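Local coordinates for protein MHC class I antigen (Ctenopharyngodon idella, PDB 5H5Z) that probably presents peptides to T cells as the heavy chain of a fish class I histocompatibility complex, paired with beta-2-microglobulin, at residues G11-I16 with I78-F83; V179-S184 with K261-T266; S184-D189 with T195-G200. All coordinates share one frame; numbering follows the deposited sequence. Where two conformers were deposited one is given.

Interaction 1 (G11-I16 with I78-F83); sequences GVSRGI and IVMERF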
ATOM      1  N   GLY A  11       3.367  15.950   4.152  1.00 24.07           N
ATOM      2  CA  GLY A  11       3.535  17.367   3.919  1.00 25.30           C
ATOM      3  C   GLY A  11       4.667  17.615   2.936  1.00 26.44           C
ATOM      4  O   GLY A  11       5.738  17.035   3.053  1.00 26.43           O
ATOM      5  N   VAL A  12       4.399  18.448   1.943  1.00 26.05           N
ATOM      6  CA  VAL A  12       5.396  18.799   0.945  1.00 30.27           C
ATOM      7  C   VAL A  12       5.565  20.309   0.834  1.00 30.35           C
ATOM      8  O   VAL A  12       4.596  21.036   0.725  1.00 31.39           O
ATOM      9  CB  VAL A  12       5.010  18.250  -0.432  1.00 31.52           C
ATOM     10  CG1 VAL A  12       6.099  18.542  -1.448  1.00 32.86           C
ATOM     11  CG2 VAL A  12       4.738  16.760  -0.341  1.00 33.77           C
ATOM     12  N   SER A  13       6.806  20.769   0.821  1.00 30.29           N
ATOM     13  CA  SER A  13       7.062  22.182   0.629  1.00 35.84           C
ATOM     14  C   SER A  13       7.641  22.394  -0.760  1.00 41.69           C
ATOM     15  O   SER A  13       8.590  21.725  -1.138  1.00 41.90           O
ATOM     16  CB  SER A  13       8.040  22.692   1.682  1.00 46.68           C
ATOM     17  OG  SER A  13       9.280  22.018   1.576  1.00 57.59           O
ATOM     18  N   ARG A  14       7.041  23.312  -1.508  1.00 47.50           N
ATOM     19  CA  ARG A  14       7.535  23.741  -2.820  1.00 54.71           C
ATOM     20  C   ARG A  14       7.073  22.948  -4.046  1.00 55.66           C
ATOM     21  O   ARG A  14       7.441  23.297  -5.163  1.00 51.90           O
ATOM     22  CB  ARG A  14       9.064  23.805  -2.812  1.00 49.15           C
ATOM     23  CG  ARG A  14       9.636  24.848  -1.867  1.00 66.18           C
ATOM     24  CD  ARG A  14      10.962  25.394  -2.378  1.00 78.71           C
ATOM     25  NE  ARG A  14      11.246  26.728  -1.860  1.00 76.02           N
ATOM     26  CZ  ARG A  14      11.749  26.976  -0.655  1.00 86.05           C
ATOM     27  NH1 ARG A  14      12.034  25.980   0.171  1.00 92.12           N
ATOM     28  NH2 ARG A  14      11.974  28.225  -0.279  1.00 76.51           N
ATOM     29  N   GLY A  15       6.272  21.903  -3.849  1.00 69.64           N
ATOM     30  CA  GLY A  15       5.733  21.113  -4.950  1.00 66.83           C
ATOM     31  C   GLY A  15       4.574  21.725  -5.729  1.00 77.07           C
ATOM     32  O   GLY A  15       3.900  22.615  -5.225  1.00 81.30           O
ATOM     33  N   ILE A  16       4.354  21.274  -6.966  1.00 82.33           N
ATOM     34  CA  ILE A  16       3.151  21.653  -7.725  1.00 82.55           C
ATOM     35  C   ILE A  16       2.086  20.555  -7.894  1.00 81.36           C
ATOM     36  O   ILE A  16       0.897  20.799  -7.686  1.00 91.19           O
ATOM     37  CB  ILE A  16       3.509  22.196  -9.123  1.00 83.49           C
ATOM     38  CG1 ILE A  16       2.241  22.579  -9.898  1.00 90.61           C
ATOM     39  CG2 ILE A  16       4.323  21.169  -9.894  1.00 81.35           C
ATOM     40  CD1 ILE A  16       1.817  24.019  -9.715  1.00 89.72           C
ATOM     41  N   ILE A  78      10.641  24.847   9.953  1.00 38.68           N
ATOM     42  CA  ILE A  78      11.615  24.744  11.040  1.00 42.42           C
ATOM     43  C   ILE A  78      12.734  23.730  10.747  1.00 42.84           C
ATOM     44  O   ILE A  78      13.917  24.055  10.876  1.00 40.93           O
ATOM     45  CB  ILE A  78      10.900  24.437  12.385  1.00 46.38           C
ATOM     46  CG1 ILE A  78      10.154  25.684  12.877  1.00 45.95           C
ATOM     47  CG2 ILE A  78      11.878  23.940  13.444  1.00 43.35           C
ATOM     48  CD1 ILE A  78       9.183  25.431  14.011  1.00 44.86           C
ATOM     49  N   VAL A  79      12.361  22.519  10.343  1.00 34.94           N
ATOM     50  CA  VAL A  79      13.338  21.450  10.102  1.00 33.59           C
ATOM     51  C   VAL A  79      14.267  21.748   8.911  1.00 33.85           C
ATOM     52  O   VAL A  79      15.474  21.498   8.992  1.00 37.52           O
ATOM     53  CB  VAL A  79      12.663  20.047  10.028  1.00 35.15           C
ATOM     54  CG1 VAL A  79      11.575  20.000   8.968  1.00 39.09           C
ATOM     55  CG2 VAL A  79      13.683  18.933   9.829  1.00 31.41           C
ATOM     56  N   MET A  80      13.714  22.313   7.832  1.00 36.06           N
ATOM     57  CA  MET A  80      14.507  22.699   6.646  1.00 35.84           C
ATOM     58  C   MET A  80      15.640  23.652   7.014  1.00 43.02           C
ATOM     59  O   MET A  80      16.784  23.492   6.557  1.00 44.08           O
ATOM     60  CB  MET A  80      13.625  23.345   5.562  1.00 38.75           C
ATOM     61  CG  MET A  80      12.561  22.438   4.955  1.00 39.79           C
ATOM     62  SD  MET A  80      11.706  23.142   3.523  1.00 45.23           S
ATOM     63  CE  MET A  80      10.786  24.493   4.259  1.00 54.79           C
ATOM     64  N   GLU A  81      15.313  24.639   7.846  1.00 40.74           N
ATOM     65  CA  GLU A  81      16.276  25.621   8.327  1.00 47.64           C
ATOM     66  C   GLU A  81      17.385  24.963   9.145  1.00 43.95           C
ATOM     67  O   GLU A  81      18.544  25.367   9.062  1.00 44.75           O
ATOM     68  CB  GLU A  81      15.570  26.704   9.148  1.00 51.15           C
ATOM     69  CG  GLU A  81      14.747  27.674   8.307  1.00 61.96           C
ATOM     70  CD  GLU A  81      13.676  28.405   9.103  1.00 72.87           C
ATOM     71  OE1 GLU A  81      13.440  28.058  10.283  1.00 78.18           O
ATOM     72  OE2 GLU A  81      13.056  29.333   8.540  1.00 76.98           O
ATOM     73  N   ARG A  82      17.026  23.939   9.914  1.00 41.69           N
ATOM     74  CA  ARG A  82      17.988  23.228  10.755  1.00 38.62           C
ATOM     75  C   ARG A  82      18.973  22.373   9.956  1.00 39.35           C
ATOM     76  O   ARG A  82      20.117  22.175  10.381  1.00 45.50           O
ATOM     77  CB  ARG A  82      17.265  22.431  11.848  1.00 40.44           C
ATOM     78  CG  ARG A  82      17.081  23.258  13.112  1.00 42.63           C
ATOM     79  CD  ARG A  82      15.703  23.125  13.741  1.00 41.50           C
ATOM     80  NE  ARG A  82      15.529  21.871  14.462  1.00 47.00           N
ATOM     81  CZ  ARG A  82      14.603  21.656  15.399  1.00 45.37           C
ATOM     82  NH1 ARG A  82      14.515  20.470  15.982  1.00 45.46           N
ATOM     83  NH2 ARG A  82      13.770  22.619  15.768  1.00 44.35           N
ATOM     84  N   PHE A  83      18.544  21.901   8.787  1.00 43.16           N
ATOM     85  CA  PHE A  83      19.443  21.205   7.862  1.00 43.17           C
ATOM     86  C   PHE A  83      20.114  22.154   6.865  1.00 49.40           C
ATOM     87  O   PHE A  83      20.846  21.708   5.975  1.00 48.60           O
ATOM     88  CB  PHE A  83      18.707  20.090   7.116  1.00 42.51           C
ATOM     89  CG  PHE A  83      18.497  18.850   7.935  1.00 44.00           C
ATOM     90  CD1 PHE A  83      19.449  17.834   7.941  1.00 43.48           C
ATOM     91  CD2 PHE A  83      17.344  18.693   8.699  1.00 44.19           C
ATOM     92  CE1 PHE A  83      19.254  16.685   8.695  1.00 46.18           C
ATOM     93  CE2 PHE A  83      17.144  17.546   9.453  1.00 43.12           C
ATOM     94  CZ  PHE A  83      18.099  16.541   9.453  1.00 41.70           C
TER
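Ser13 and Met80 meet almost alone here, joining the end of a floor strand to the last turn of a helix with only 98 Å² buried, and the pair is a worked example of how two side chains of unequal length can meet in a wide gap. The two CA atoms are 9.6 Å apart, and both residues reach into the space between them, Met80 the farther. Met80 has CG beside its backbone N and runs extended through its second torsion, carrying SD out towards the strand. There the chain bends (chi3 -67°), which folds CE back beside the serine.

On the other side, Ser13 turns OG between its backbone N and carbonyl carbon (chi1 61°). Ser13 OG reaches Met80 SD at 3.3 Å, arriving on the side of the sulfur remote from CG, with a CG-SD...OG angle of about 133°. Met80 CE stays 3.9 Å from Ser13 OG and 4.2 Å from Ser13 CB, so sulfur and methyl together lie against the serine side chain. This is a close polar-to-sulfur contact, with no hydrogen bond across it; the hydroxyl has a weak hydrogen bond to His90 O.

Arg14 adds a looser touch. Its long chain leaves the strand end where the backbone turns, and Arg14 NH1 comes obliquely to 4.4 Å from Met80 SD.

The contact lies at one end of the antigen-binding platform, where strand 3-13 runs between strands 21-27 and 90-100 beneath helix 55-82. Met80 also packs on Tyr114 of strand 106-114. Its helix neighbours Ile78 and Val79 pack on the bound peptide, while Arg82 hydrogen-bonds to Gln135 and Thr139 of helix 134-145.

Interaction 2 (V179-S184 with K261-T266); sequences VSPQVS and KTIRKT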
ATOM      1  N   VAL A 179     -12.016 -14.507   1.559  1.00 26.84           N
ATOM      2  CA  VAL A 179     -12.269 -14.791   0.149  1.00 24.58           C
ATOM      3  C   VAL A 179     -11.145 -15.691  -0.370  1.00 24.10           C
ATOM      4  O   VAL A 179      -9.965 -15.333  -0.292  1.00 24.41           O
ATOM      5  CB  VAL A 179     -12.351 -13.499  -0.696  1.00 26.48           C
ATOM      6  CG1 VAL A 179     -12.805 -13.814  -2.113  1.00 27.48           C
ATOM      7  CG2 VAL A 179     -13.301 -12.490  -0.061  1.00 24.90           C
ATOM      8  N   SER A 180     -11.517 -16.856  -0.890  0.58 24.69           N
ATOM      9  CA  SER A 180     -10.537 -17.822  -1.386  0.58 25.13           C
ATOM     10  C   SER A 180      -9.890 -17.372  -2.703  0.58 22.93           C
ATOM     11  O   SER A 180     -10.526 -16.682  -3.505  0.58 22.83           O
ATOM     12  CB  SER A 180     -11.170 -19.208  -1.533  0.58 27.13           C
ATOM     13  OG  SER A 180     -11.640 -19.683  -0.280  0.58 24.71           O
ATOM     14  N   PRO A 181      -8.616 -17.748  -2.920  1.00 22.53           N
ATOM     15  CA  PRO A 181      -7.953 -17.388  -4.181  1.00 22.26           C
ATOM     16  C   PRO A 181      -8.547 -18.102  -5.389  1.00 21.88           C
ATOM     17  O   PRO A 181      -8.973 -19.261  -5.293  1.00 24.54           O
ATOM     18  CB  PRO A 181      -6.489 -17.805  -3.977  1.00 21.95           C
ATOM     19  CG  PRO A 181      -6.448 -18.643  -2.758  1.00 24.91           C
ATOM     20  CD  PRO A 181      -7.701 -18.402  -1.963  1.00 22.01           C
ATOM     21  N   GLN A 182      -8.610 -17.381  -6.502  1.00 22.04           N
ATOM     22  CA  GLN A 182      -8.878 -17.983  -7.802  1.00 22.04           C
ATOM     23  C   GLN A 182      -7.521 -18.365  -8.376  1.00 22.54           C
ATOM     24  O   GLN A 182      -6.643 -17.516  -8.512  1.00 22.16           O
ATOM     25  CB  GLN A 182      -9.633 -17.008  -8.710  1.00 25.49           C
ATOM     26  CG  GLN A 182     -11.003 -16.610  -8.163  1.00 34.14           C
ATOM     27  CD  GLN A 182     -11.704 -15.541  -8.983  1.00 43.28           C
ATOM     28  OE1 GLN A 182     -12.029 -14.465  -8.470  1.00 44.04           O
ATOM     29  NE2 GLN A 182     -11.952 -15.831 -10.255  1.00 50.49           N
ATOM     30  N   VAL A 183      -7.343 -19.647  -8.688  1.00 23.72           N
ATOM     31  CA  VAL A 183      -6.026 -20.184  -9.032  1.00 23.15           C
ATOM     32  C   VAL A 183      -5.990 -20.703 -10.463  1.00 24.26           C
ATOM     33  O   VAL A 183      -6.895 -21.429 -10.889  1.00 25.71           O
ATOM     34  CB  VAL A 183      -5.605 -21.316  -8.061  1.00 24.03           C
ATOM     35  CG1 VAL A 183      -4.221 -21.855  -8.407  1.00 24.22           C
ATOM     36  CG2 VAL A 183      -5.641 -20.837  -6.612  1.00 24.21           C
ATOM     37  N   SER A 184      -4.949 -20.318 -11.202  1.00 21.15           N
ATOM     38  CA  SER A 184      -4.708 -20.846 -12.547  1.00 22.49           C
ATOM     39  C   SER A 184      -3.246 -21.260 -12.730  1.00 23.77           C
ATOM     40  O   SER A 184      -2.356 -20.740 -12.049  1.00 23.41           O
ATOM     41  CB  SER A 184      -5.095 -19.818 -13.616  1.00 23.00           C
ATOM     42  OG  SER A 184      -6.487 -19.547 -13.597  1.00 30.82           O
ATOM     43  N   LYS A 261      -7.172 -24.024   3.859  1.00 33.20           N
ATOM     44  CA  LYS A 261      -7.791 -24.753   2.755  1.00 34.86           C
ATOM     45  C   LYS A 261      -6.852 -24.719   1.558  1.00 37.72           C
ATOM     46  O   LYS A 261      -6.148 -23.728   1.352  1.00 37.26           O
ATOM     47  CB  LYS A 261      -9.153 -24.143   2.406  1.00 37.54           C
ATOM     48  CG  LYS A 261     -10.168 -24.214   3.543  1.00 37.60           C
ATOM     49  CD  LYS A 261     -11.470 -23.491   3.217  1.00 52.13           C
ATOM     50  CE  LYS A 261     -12.392 -24.335   2.346  1.00 56.85           C
ATOM     51  NZ  LYS A 261     -12.931 -25.530   3.060  1.00 70.88           N
ATOM     52  N   THR A 262      -6.835 -25.801   0.780  1.00 34.01           N
ATOM     53  CA  THR A 262      -5.900 -25.922  -0.339  1.00 31.49           C
ATOM     54  C   THR A 262      -6.598 -26.136  -1.676  1.00 29.78           C
ATOM     55  O   THR A 262      -7.626 -26.815  -1.756  1.00 33.15           O
ATOM     56  CB  THR A 262      -4.894 -27.074  -0.131  1.00 35.01           C
ATOM     57  OG1 THR A 262      -5.604 -28.284   0.156  1.00 44.10           O
ATOM     58  CG2 THR A 262      -3.934 -26.767   1.007  1.00 35.56           C
ATOM     59  N   ILE A 263      -6.026 -25.539  -2.717  1.00 31.21           N
ATOM     60  CA  ILE A 263      -6.440 -25.753  -4.100  1.00 30.62           C
ATOM     61  C   ILE A 263      -5.214 -26.302  -4.842  1.00 30.56           C
ATOM     62  O   ILE A 263      -4.100 -25.818  -4.636  1.00 29.83           O
ATOM     63  CB  ILE A 263      -6.961 -24.441  -4.742  1.00 31.20           C
ATOM     64  CG1 ILE A 263      -8.088 -23.840  -3.884  1.00 34.58           C
ATOM     65  CG2 ILE A 263      -7.466 -24.695  -6.158  1.00 36.76           C
ATOM     66  CD1 ILE A 263      -8.429 -22.390  -4.180  1.00 34.27           C
ATOM     67  N   ARG A 264      -5.412 -27.332  -5.665  1.00 27.07           N
ATOM     68  CA  ARG A 264      -4.321 -27.945  -6.420  1.00 28.56           C
ATOM     69  C   ARG A 264      -4.568 -27.858  -7.929  1.00 28.28           C
ATOM     70  O   ARG A 264      -5.670 -28.135  -8.403  1.00 28.82           O
ATOM     71  CB  ARG A 264      -4.124 -29.407  -5.986  1.00 30.61           C
ATOM     72  CG  ARG A 264      -2.926 -30.113  -6.616  1.00 35.15           C
ATOM     73  CD  ARG A 264      -2.853 -31.583  -6.219  1.00 37.30           C
ATOM     74  NE  ARG A 264      -2.641 -31.763  -4.782  1.00 39.17           N
ATOM     75  CZ  ARG A 264      -1.452 -31.907  -4.198  1.00 38.58           C
ATOM     76  NH1 ARG A 264      -0.335 -31.895  -4.920  1.00 33.07           N
ATOM     77  NH2 ARG A 264      -1.380 -32.063  -2.880  1.00 38.78           N
ATOM     78  N   LYS A 265      -3.547 -27.463  -8.682  1.00 24.01           N
ATOM     79  CA  LYS A 265      -3.643 -27.486 -10.141  1.00 24.71           C
ATOM     80  C   LYS A 265      -2.563 -28.379 -10.731  1.00 27.61           C
ATOM     81  O   LYS A 265      -1.450 -28.424 -10.213  1.00 27.67           O
ATOM     82  CB  LYS A 265      -3.564 -26.073 -10.726  1.00 24.80           C
ATOM     83  CG  LYS A 265      -4.689 -25.146 -10.290  1.00 26.84           C
ATOM     84  CD  LYS A 265      -5.996 -25.482 -10.984  1.00 28.55           C
ATOM     85  CE  LYS A 265      -7.154 -24.713 -10.366  1.00 28.10           C
ATOM     86  NZ  LYS A 265      -8.425 -25.000 -11.087  1.00 32.47           N
ATOM     87  N   THR A 266      -2.900 -29.093 -11.806  1.00 28.06           N
ATOM     88  CA  THR A 266      -1.969 -30.026 -12.454  1.00 28.47           C
ATOM     89  C   THR A 266      -1.798 -29.692 -13.939  1.00 27.84           C
ATOM     90  O   THR A 266      -2.416 -28.754 -14.437  1.00 28.52           O
ATOM     91  CB  THR A 266      -2.435 -31.497 -12.311  1.00 33.73           C
ATOM     92  OG1 THR A 266      -3.652 -31.696 -13.042  1.00 34.72           O
ATOM     93  CG2 THR A 266      -2.647 -31.875 -10.844  1.00 36.15           C
TER
HETATM   94  O   HOH W   1      -7.695 -23.118 -13.282  1.00 35.00           O
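The flat group of this contact is the peptide joining Pro181 to Gln182, and the terminal methyl of Ile263 meets it beyond its oxygen end, displaced from the peptide plane but not over a face. Ile263 CD1 is 3.4 Å from Pro181 O, and 4.5 Å from Pro181 CG, at one corner of the puckered proline ring. Elsewhere the ring is packed by Ala198 and Phe201 of one sheet and by Val256 and His258 of the other.

Val183 points its two methyls at different partners. CG2, beside the backbone N, lies 4.0 Å from Ile263 CD1, the two side chains sliding past each other in opposite directions. CG1, anti to that N (chi1 -179°), touches Lys265 CG at 3.8 Å.

These strands are edge strands of the two facing sheets of the immunoglobulin C1-set sandwich, so side chains meet across the gap and no backbone hydrogen bond links them. Lys265 bends at chi2 (-74°), carrying its chain obliquely across Val183, with Lys265 CE 3.3 Å from Val183 O. One water bridges this carbonyl and the ammonium group, donating to Val183 O and accepting from Lys265 NZ, each at 3.0 Å. Gln182, directed away from Ile263 and Lys265, packs on Tyr14 of the beta-2-microglobulin chain.

Interaction 3 (S184-D189 with T195-G200); sequences SLLQKD and TCHATG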
ATOM      1  N   SER A 184      -4.949 -20.318 -11.202  1.00 21.15           N
ATOM      2  CA  SER A 184      -4.708 -20.846 -12.547  1.00 22.49           C
ATOM      3  C   SER A 184      -3.246 -21.260 -12.730  1.00 23.77           C
ATOM      4  O   SER A 184      -2.356 -20.740 -12.049  1.00 23.41           O
ATOM      5  CB  SER A 184      -5.095 -19.818 -13.616  1.00 23.00           C
ATOM      6  OG  SER A 184      -6.487 -19.547 -13.597  1.00 30.82           O
ATOM      7  N   LEU A 185      -3.012 -22.206 -13.640  1.00 22.19           N
ATOM      8  CA  LEU A 185      -1.661 -22.561 -14.066  1.00 22.06           C
ATOM      9  C   LEU A 185      -1.459 -22.009 -15.462  1.00 24.28           C
ATOM     10  O   LEU A 185      -2.238 -22.311 -16.374  1.00 22.80           O
ATOM     11  CB  LEU A 185      -1.451 -24.077 -14.084  1.00 25.47           C
ATOM     12  CG  LEU A 185      -0.904 -24.811 -12.860  1.00 28.47           C
ATOM     13  CD1 LEU A 185      -0.538 -26.230 -13.258  1.00 29.74           C
ATOM     14  CD2 LEU A 185       0.299 -24.116 -12.240  1.00 30.60           C
ATOM     15  N   LEU A 186      -0.404 -21.212 -15.618  1.00 24.22           N
ATOM     16  CA  LEU A 186      -0.167 -20.469 -16.849  1.00 23.14           C
ATOM     17  C   LEU A 186       1.123 -20.905 -17.500  1.00 23.84           C
ATOM     18  O   LEU A 186       2.104 -21.210 -16.819  1.00 26.52           O
ATOM     19  CB  LEU A 186      -0.093 -18.965 -16.557  1.00 24.82           C
ATOM     20  CG  LEU A 186      -1.158 -18.318 -15.660  1.00 29.07           C
ATOM     21  CD1 LEU A 186      -0.902 -16.827 -15.494  1.00 29.69           C
ATOM     22  CD2 LEU A 186      -2.566 -18.575 -16.169  1.00 30.76           C
ATOM     23  N   GLN A 187       1.122 -20.936 -18.824  1.00 24.71           N
ATOM     24  CA  GLN A 187       2.330 -21.242 -19.575  1.00 26.93           C
ATOM     25  C   GLN A 187       2.273 -20.565 -20.932  1.00 28.86           C
ATOM     26  O   GLN A 187       1.261 -20.641 -21.626  1.00 29.07           O
ATOM     27  CB  GLN A 187       2.477 -22.751 -19.741  1.00 26.46           C
ATOM     28  CG  GLN A 187       3.875 -23.190 -20.131  1.00 29.34           C
ATOM     29  CD  GLN A 187       3.997 -24.692 -20.287  1.00 25.71           C
ATOM     30  OE1 GLN A 187       3.041 -25.364 -20.657  1.00 27.72           O
ATOM     31  NE2 GLN A 187       5.185 -25.224 -20.020  1.00 27.83           N
ATOM     32  N   LYS A 188       3.361 -19.901 -21.305  1.00 26.77           N
ATOM     33  CA  LYS A 188       3.419 -19.177 -22.570  1.00 28.18           C
ATOM     34  C   LYS A 188       3.716 -20.102 -23.746  1.00 27.49           C
ATOM     35  O   LYS A 188       3.208 -19.904 -24.846  1.00 27.05           O
ATOM     36  CB  LYS A 188       4.461 -18.063 -22.493  1.00 31.89           C
ATOM     37  CG  LYS A 188       4.135 -16.998 -21.456  1.00 32.09           C
ATOM     38  CD  LYS A 188       5.013 -15.767 -21.607  1.00 41.49           C
ATOM     39  CE  LYS A 188       4.744 -15.032 -22.912  1.00 43.42           C
ATOM     40  NZ  LYS A 188       3.616 -14.068 -22.799  1.00 35.94           N
ATOM     41  N   ASP A 189       4.533 -21.117 -23.495  1.00 30.69           N
ATOM     42  CA  ASP A 189       5.007 -22.028 -24.530  1.00 30.87           C
ATOM     43  C   ASP A 189       5.183 -23.389 -23.871  1.00 29.80           C
ATOM     44  O   ASP A 189       5.585 -23.448 -22.711  1.00 29.66           O
ATOM     45  CB  ASP A 189       6.339 -21.499 -25.079  1.00 42.70           C
ATOM     46  CG  ASP A 189       6.929 -22.376 -26.157  1.00 58.95           C
ATOM     47  OD1 ASP A 189       7.541 -23.408 -25.816  1.00 48.53           O
ATOM     48  OD2 ASP A 189       6.786 -22.028 -27.345  1.00 62.89           O
ATOM     49  N   THR A 195       3.658 -20.961 -14.510  1.00 23.76           N
ATOM     50  CA  THR A 195       3.334 -20.013 -13.447  1.00 22.42           C
ATOM     51  C   THR A 195       2.030 -20.399 -12.746  1.00 23.01           C
ATOM     52  O   THR A 195       0.987 -20.561 -13.385  1.00 23.56           O
ATOM     53  CB  THR A 195       3.219 -18.570 -13.988  1.00 24.19           C
ATOM     54  OG1 THR A 195       4.483 -18.157 -14.517  1.00 27.23           O
ATOM     55  CG2 THR A 195       2.820 -17.592 -12.879  1.00 27.01           C
ATOM     56  N   CYS A 196       2.105 -20.551 -11.431  1.00 22.54           N
ATOM     57  CA  CYS A 196       0.909 -20.748 -10.610  1.00 21.56           C
ATOM     58  C   CYS A 196       0.461 -19.395 -10.068  1.00 21.60           C
ATOM     59  O   CYS A 196       1.143 -18.798  -9.235  1.00 24.96           O
ATOM     60  CB  CYS A 196       1.221 -21.708  -9.468  1.00 24.48           C
ATOM     61  SG  CYS A 196      -0.172 -22.145  -8.406  1.00 28.61           S
ATOM     62  N   HIS A 197      -0.685 -18.926 -10.556  1.00 19.28           N
ATOM     63  CA  HIS A 197      -1.179 -17.585 -10.282  1.00 20.74           C
ATOM     64  C   HIS A 197      -2.412 -17.655  -9.388  1.00 21.43           C
ATOM     65  O   HIS A 197      -3.384 -18.331  -9.727  1.00 22.45           O
ATOM     66  CB  HIS A 197      -1.520 -16.885 -11.605  1.00 20.43           C
ATOM     67  CG  HIS A 197      -2.062 -15.497 -11.442  1.00 23.15           C
ATOM     68  ND1 HIS A 197      -1.259 -14.410 -11.167  1.00 28.07           N
ATOM     69  CD2 HIS A 197      -3.324 -15.017 -11.534  1.00 22.45           C
ATOM     70  CE1 HIS A 197      -2.008 -13.324 -11.078  1.00 26.64           C
ATOM     71  NE2 HIS A 197      -3.264 -13.666 -11.299  1.00 28.28           N
ATOM     72  N   ALA A 198      -2.353 -16.956  -8.253  1.00 20.45           N
ATOM     73  CA  ALA A 198      -3.461 -16.886  -7.296  1.00 20.58           C
ATOM     74  C   ALA A 198      -3.911 -15.444  -7.165  1.00 20.90           C
ATOM     75  O   ALA A 198      -3.085 -14.560  -6.925  1.00 22.09           O
ATOM     76  CB  ALA A 198      -3.024 -17.424  -5.942  1.00 18.46           C
ATOM     77  N   THR A 199      -5.213 -15.200  -7.313  1.00 20.84           N
ATOM     78  CA  THR A 199      -5.733 -13.829  -7.271  1.00 20.17           C
ATOM     79  C   THR A 199      -7.096 -13.717  -6.586  1.00 20.77           C
ATOM     80  O   THR A 199      -7.853 -14.690  -6.519  1.00 23.11           O
ATOM     81  CB  THR A 199      -5.814 -13.195  -8.681  1.00 19.07           C
ATOM     82  OG1 THR A 199      -5.965 -11.772  -8.562  1.00 21.49           O
ATOM     83  CG2 THR A 199      -6.982 -13.766  -9.500  1.00 20.66           C
ATOM     84  N   GLY A 200      -7.398 -12.521  -6.087  1.00 20.90           N
ATOM     85  CA  GLY A 200      -8.729 -12.204  -5.583  1.00 21.75           C
ATOM     86  C   GLY A 200      -8.974 -12.608  -4.147  1.00 20.88           C
ATOM     87  O   GLY A 200     -10.115 -12.647  -3.698  1.00 25.10           O
TER
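Ser184 and His197 form a hydrogen-bonded antiparallel pair in which each backbone satisfies the other: Ser184 N donates to His197 O at 2.9 Å, and His197 N returns the bond to Ser184 O nearly straight (173°). One step along the hairpin, Leu186 and Thr195 repeat the exchange, with Leu186 N to Thr195 O at 2.7 Å and Thr195 N to Leu186 O at 2.8 Å.

Between them Leu185 and Cys196 are a non-hydrogen-bonded pair, whose backbones bond outwards, to Ile271 and Ser238 respectively. Their CA-H groups supplement the acceptors already in use: Leu185 CA lies 3.4 Å from Thr195 O, and Cys196 CA faces Ser184 O.

Leu185 CD2 packs on Cys196 CB at 3.8 Å towards the sandwich interior, where Cys196 SG, anti to its backbone N (chi1 -177°), is joined to Cys254 in the sheet-tying disulfide of the immunoglobulin fold. On the other face Leu186 CD1 crosses to His197 CB at 3.9 Å; here Leu186 packs on Pro15 and His197 on His13 of the beta-2-microglobulin chain. Thr195 OG1 bonds weakly to Thr239 OG1. Thr199 OG1 is hydrogen-bonded to Asn229 ND2 and to His13 O of beta-2-microglobulin, and Lys188 NZ forms salt bridges with Glu95 and the Met98 terminal carboxylate of that chain.

Paired amides thus set the register, a disulfide ties one face to the opposite sheet, and the other face serves the subunit interface.

Interaction 1 stands apart from the others in the peptide-binding platform, its centre 49 Å from that of interaction 2 and 46 Å from that of interaction 3. It is a small, partly buried contact of sulfur and hydroxyl. Interactions 2 and 3 share Ser184 and strand 182-187, and their centres are only 11 Å apart. One strand is thus held in two ways: within its sheet by backbone hydrogen bonds, buried, and across to the opposite sheet by apolar side chains and a water, partly buried. They also touch directly, Lys265 CB packing on Leu185 CG at 3.6 Å, and interaction 3 is nested inside the chain loop that interaction 2 closes.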